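Local atomic coordinates of N-terminal acetyltransferase B complex subunit MDM20 (Candida albicans, PDB entry 5K04), a protein that probably serves as the non-catalytic auxiliary subunit of the NatB complex, which acetylates the N-termini of proteins. Residues L649-L662 with F702-I715. Residues are numbered along the deposited sequence; the frame is centred on the assembly and turned at random.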
# COMPACT_ATOMS: atom_id res chain seq x y z
N LEU A 649 -35.97 -3.92 13.85
CA LEU A 649 -34.65 -3.38 13.57
C LEU A 649 -33.80 -3.18 14.82
O LEU A 649 -32.60 -2.98 14.69
CB LEU A 649 -34.79 -2.05 12.82
CG LEU A 649 -35.45 -2.16 11.45
CD1 LEU A 649 -35.80 -0.78 10.91
CD2 LEU A 649 -34.57 -2.92 10.46
N LYS A 650 -34.41 -3.24 16.02
CA LYS A 650 -33.70 -3.19 17.31
C LYS A 650 -32.55 -4.17 17.40
O LYS A 650 -31.65 -3.98 18.22
CB LYS A 650 -34.64 -3.51 18.47
CG LYS A 650 -35.51 -2.41 18.96
CD LYS A 650 -36.36 -2.88 20.14
CE LYS A 650 -37.07 -4.20 19.84
NZ LYS A 650 -38.09 -4.58 20.89
N ILE A 651 -32.58 -5.26 16.63
CA ILE A 651 -31.50 -6.23 16.67
C ILE A 651 -30.20 -5.64 16.19
O ILE A 651 -29.15 -6.28 16.32
CB ILE A 651 -31.85 -7.47 15.82
CG1 ILE A 651 -32.08 -7.10 14.36
CG2 ILE A 651 -33.09 -8.16 16.38
CD1 ILE A 651 -31.79 -8.25 13.42
N LEU A 652 -30.23 -4.44 15.60
CA LEU A 652 -28.99 -3.73 15.31
C LEU A 652 -28.30 -3.28 16.60
O LEU A 652 -27.10 -3.00 16.58
CB LEU A 652 -29.27 -2.53 14.40
CG LEU A 652 -29.95 -1.30 15.01
CD1 LEU A 652 -28.97 -0.31 15.68
CD2 LEU A 652 -30.79 -0.58 13.96
N ILE A 653 -29.04 -3.20 17.70
CA ILE A 653 -28.49 -2.76 18.97
C ILE A 653 -27.77 -3.93 19.65
O ILE A 653 -28.39 -4.96 19.96
CB ILE A 653 -29.58 -2.19 19.89
CG1 ILE A 653 -30.26 -1.01 19.21
CG2 ILE A 653 -28.98 -1.77 21.22
CD1 ILE A 653 -31.40 -0.43 20.03
N PRO A 654 -26.47 -3.80 19.88
CA PRO A 654 -25.75 -4.87 20.57
C PRO A 654 -26.05 -4.83 22.06
O PRO A 654 -26.33 -3.78 22.63
CB PRO A 654 -24.29 -4.55 20.28
CG PRO A 654 -24.27 -3.06 20.07
CD PRO A 654 -25.60 -2.68 19.50
N GLU A 655 -26.01 -6.02 22.68
CA GLU A 655 -26.26 -6.11 24.12
C GLU A 655 -25.22 -5.35 24.93
O GLU A 655 -25.50 -4.92 26.05
CB GLU A 655 -26.33 -7.57 24.57
CG GLU A 655 -25.07 -8.35 24.40
CD GLU A 655 -25.24 -9.81 24.81
OE1 GLU A 655 -26.26 -10.12 25.47
OE2 GLU A 655 -24.37 -10.64 24.46
N ASN A 656 -24.01 -5.18 24.38
CA ASN A 656 -23.03 -4.25 24.94
C ASN A 656 -23.23 -2.90 24.24
O ASN A 656 -22.70 -2.67 23.15
CB ASN A 656 -21.60 -4.75 24.74
CG ASN A 656 -20.56 -3.66 25.00
OD1 ASN A 656 -20.77 -2.76 25.82
ND2 ASN A 656 -19.44 -3.74 24.31
N LEU A 657 -23.97 -2.00 24.90
CA LEU A 657 -24.32 -0.72 24.29
C LEU A 657 -23.09 0.13 23.95
O LEU A 657 -23.17 0.99 23.06
CB LEU A 657 -25.25 0.06 25.22
CG LEU A 657 -26.69 -0.46 25.21
CD1 LEU A 657 -27.55 0.17 26.30
CD2 LEU A 657 -27.26 -0.16 23.86
N LEU A 658 -21.97 -0.08 24.64
CA LEU A 658 -20.76 0.68 24.36
C LEU A 658 -20.02 0.20 23.11
O LEU A 658 -19.15 0.93 22.61
CB LEU A 658 -19.83 0.65 25.57
CG LEU A 658 -20.34 1.40 26.80
CD1 LEU A 658 -19.40 1.14 27.95
CD2 LEU A 658 -20.45 2.90 26.58
N SER A 659 -20.36 -0.98 22.58
CA SER A 659 -19.77 -1.47 21.34
C SER A 659 -20.04 -0.52 20.18
O SER A 659 -21.17 -0.05 19.99
CB SER A 659 -20.29 -2.85 20.98
OG SER A 659 -19.75 -3.25 19.72
N GLY A 660 -18.98 -0.28 19.40
CA GLY A 660 -19.07 0.55 18.21
C GLY A 660 -20.05 0.05 17.16
O GLY A 660 -20.42 0.83 16.27
N GLU A 661 -20.46 -1.22 17.23
CA GLU A 661 -21.44 -1.73 16.27
C GLU A 661 -22.74 -0.96 16.31
O GLU A 661 -23.50 -1.01 15.34
CB GLU A 661 -21.81 -3.19 16.55
CG GLU A 661 -20.69 -4.16 16.54
CD GLU A 661 -21.08 -5.40 17.29
OE1 GLU A 661 -20.57 -5.60 18.41
OE2 GLU A 661 -21.94 -6.14 16.79
N LEU A 662 -23.05 -0.31 17.43
CA LEU A 662 -24.29 0.44 17.52
C LEU A 662 -24.33 1.57 16.50
O LEU A 662 -25.29 1.70 15.74
CB LEU A 662 -24.47 0.97 18.95
CG LEU A 662 -25.68 1.89 19.10
CD1 LEU A 662 -26.96 1.12 18.83
CD2 LEU A 662 -25.69 2.48 20.49
N PHE A 702 -36.23 5.37 18.22
CA PHE A 702 -34.88 5.03 18.66
C PHE A 702 -34.40 5.96 19.77
O PHE A 702 -33.70 5.53 20.70
CB PHE A 702 -33.90 5.03 17.46
CG PHE A 702 -33.88 3.72 16.70
CD1 PHE A 702 -34.84 3.42 15.73
CD2 PHE A 702 -32.93 2.75 16.99
CE1 PHE A 702 -34.84 2.19 15.05
CE2 PHE A 702 -32.91 1.52 16.32
CZ PHE A 702 -33.87 1.24 15.34
N LYS A 703 -34.77 7.24 19.71
CA LYS A 703 -34.48 8.16 20.82
C LYS A 703 -35.04 7.64 22.14
O LYS A 703 -34.36 7.69 23.16
CB LYS A 703 -35.03 9.54 20.50
CG LYS A 703 -34.28 10.24 19.38
CD LYS A 703 -35.01 11.47 18.86
CE LYS A 703 -34.20 12.13 17.75
NZ LYS A 703 -34.86 13.35 17.22
N ASN A 704 -36.27 7.13 22.12
CA ASN A 704 -36.90 6.63 23.34
C ASN A 704 -36.19 5.42 23.94
O ASN A 704 -36.48 5.07 25.09
CB ASN A 704 -38.36 6.30 23.06
CG ASN A 704 -39.18 7.55 22.83
OD1 ASN A 704 -38.94 8.59 23.45
ND2 ASN A 704 -40.15 7.45 21.92
N LEU A 705 -35.30 4.76 23.20
CA LEU A 705 -34.46 3.70 23.74
C LEU A 705 -33.33 4.24 24.61
O LEU A 705 -32.72 3.46 25.34
CB LEU A 705 -33.87 2.84 22.61
CG LEU A 705 -34.93 2.26 21.66
CD1 LEU A 705 -34.30 1.42 20.55
CD2 LEU A 705 -36.01 1.47 22.41
N LYS A 706 -33.02 5.54 24.51
CA LYS A 706 -32.09 6.22 25.41
C LYS A 706 -30.69 5.59 25.36
O LYS A 706 -30.07 5.31 26.39
CB LYS A 706 -32.63 6.23 26.84
CG LYS A 706 -33.94 7.02 27.02
CD LYS A 706 -34.34 7.14 28.48
CE LYS A 706 -35.53 8.07 28.65
NZ LYS A 706 -36.03 8.13 30.06
N LEU A 707 -30.19 5.38 24.14
CA LEU A 707 -28.92 4.68 23.96
C LEU A 707 -27.75 5.49 24.53
O LEU A 707 -26.78 4.91 25.03
CB LEU A 707 -28.70 4.38 22.48
CG LEU A 707 -29.84 3.56 21.88
CD1 LEU A 707 -29.79 3.52 20.36
CD2 LEU A 707 -29.79 2.17 22.49
N VAL A 708 -27.83 6.81 24.45
CA VAL A 708 -26.80 7.68 25.02
C VAL A 708 -26.79 7.57 26.54
O VAL A 708 -25.76 7.26 27.14
CB VAL A 708 -27.04 9.13 24.57
CG1 VAL A 708 -26.05 10.07 25.24
CG2 VAL A 708 -26.90 9.22 23.06
N GLN A 709 -27.95 7.82 27.18
CA GLN A 709 -28.04 7.83 28.64
C GLN A 709 -27.55 6.52 29.23
O GLN A 709 -26.76 6.49 30.18
CB GLN A 709 -29.48 8.09 29.10
CG GLN A 709 -30.05 9.48 28.79
CD GLN A 709 -30.49 9.66 27.34
OE1 GLN A 709 -30.53 8.72 26.55
NE2 GLN A 709 -30.82 10.89 26.99
N ARG A 710 -28.02 5.41 28.67
CA ARG A 710 -27.62 4.10 29.17
C ARG A 710 -26.12 3.88 29.03
O ARG A 710 -25.48 3.32 29.92
CB ARG A 710 -28.44 3.04 28.44
CG ARG A 710 -29.93 3.21 28.74
CD ARG A 710 -30.86 2.47 27.80
NE ARG A 710 -30.62 1.03 27.82
CZ ARG A 710 -31.04 0.21 26.87
NH1 ARG A 710 -31.72 0.69 25.84
NH2 ARG A 710 -30.78 -1.09 26.95
N GLN A 711 -25.52 4.35 27.93
CA GLN A 711 -24.07 4.28 27.79
C GLN A 711 -23.37 5.15 28.83
O GLN A 711 -22.36 4.74 29.42
CB GLN A 711 -23.66 4.70 26.37
CG GLN A 711 -23.74 3.57 25.35
CD GLN A 711 -23.41 4.06 23.94
OE1 GLN A 711 -22.27 3.94 23.46
NE2 GLN A 711 -24.40 4.64 23.28
N HIS A 712 -23.90 6.36 29.09
CA HIS A 712 -23.33 7.22 30.12
C HIS A 712 -23.43 6.59 31.51
O HIS A 712 -22.54 6.77 32.34
CB HIS A 712 -24.03 8.59 30.10
CG HIS A 712 -23.65 9.43 28.93
ND1 HIS A 712 -24.07 10.74 28.78
CD2 HIS A 712 -22.89 9.15 27.84
CE1 HIS A 712 -23.57 11.23 27.66
NE2 HIS A 712 -22.85 10.29 27.07
N GLU A 713 -24.53 5.87 31.78
CA GLU A 713 -24.72 5.23 33.08
C GLU A 713 -23.74 4.08 33.27
O GLU A 713 -23.20 3.89 34.37
CB GLU A 713 -26.16 4.72 33.21
CG GLU A 713 -27.21 5.82 33.27
CD GLU A 713 -28.64 5.29 33.34
OE1 GLU A 713 -28.86 4.09 33.09
OE2 GLU A 713 -29.55 6.10 33.64
N ILE A 714 -23.50 3.29 32.22
CA ILE A 714 -22.55 2.18 32.31
C ILE A 714 -21.15 2.71 32.58
O ILE A 714 -20.40 2.16 33.40
CB ILE A 714 -22.60 1.34 31.02
CG1 ILE A 714 -23.99 0.74 30.79
CG2 ILE A 714 -21.53 0.27 31.01
CD1 ILE A 714 -24.24 0.32 29.34
N ILE A 715 -20.79 3.80 31.91
CA ILE A 715 -19.48 4.42 32.07
C ILE A 715 -19.29 4.95 33.49
O ILE A 715 -18.24 4.73 34.11
CB ILE A 715 -19.31 5.52 31.01
CG1 ILE A 715 -19.08 4.88 29.64
CG2 ILE A 715 -18.22 6.50 31.40
CD1 ILE A 715 -19.09 5.87 28.48
O HOH W 1 -19.13 3.51 23.42
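Gln711 OE1, facing Leu657 and Leu658 across the contact, accepts hydrogen bonds from Asn423 ND2 and from a water that also donates to Leu658 O, the water oxygen lying 2.7 Å from Leu658 O. The water thus joins the segments, whereas Leu657 O and Gln711 OE1, 3.1 Å apart, are both acceptors and cannot bond. The amide is held at its other end too: Gln711 NE2 donates to Leu707 O (3.0 Å, N-H...O 163°), which lies close to the amide plane. Because Gln711 N reaches that same oxygen from the opposite face of its carbonyl, Leu707 O has two donors.

Leu657 and Leu658 pack on the aliphatic part of Gln711, and Leu662 CD2 lies 3.8 Å from Gln711 NE2. Leu658 and Gln711 run past each other in opposite senses, with Leu658 CD2 3.6 Å from Gln711 CG, while CD1 of that leucine rests on Ile714 CG2. Leu657 splits its branches: its side chain crosses that of Leu707 at about a right angle, CD2 to CD2, and CD1 sits 3.3 Å above one face of the Arg710 guanidinium, toward its rim. A bend at chi3 (60°) turns that group back, and NH1 donates in its own plane to Leu705 O, which probably holds the group flat where Leu657 CD1 meets it.

Farther along, Ile653 CD1 lies 3.5 Å from Leu705 CD1 and meets Leu707 CD2 tip to tip. Phe702, ending helix 698-703, receives Leu649 CB (helix 646-649) at its ring edge and Leu652 CD2 (3-10 segment 650-652) obliquely. The loop leading into helix 661-682 thus packs on helix 707-717, two helices intervening: largely apolar packing with one water bridge in the all-helical MDM20/NAA25 fold, probably TPR-related.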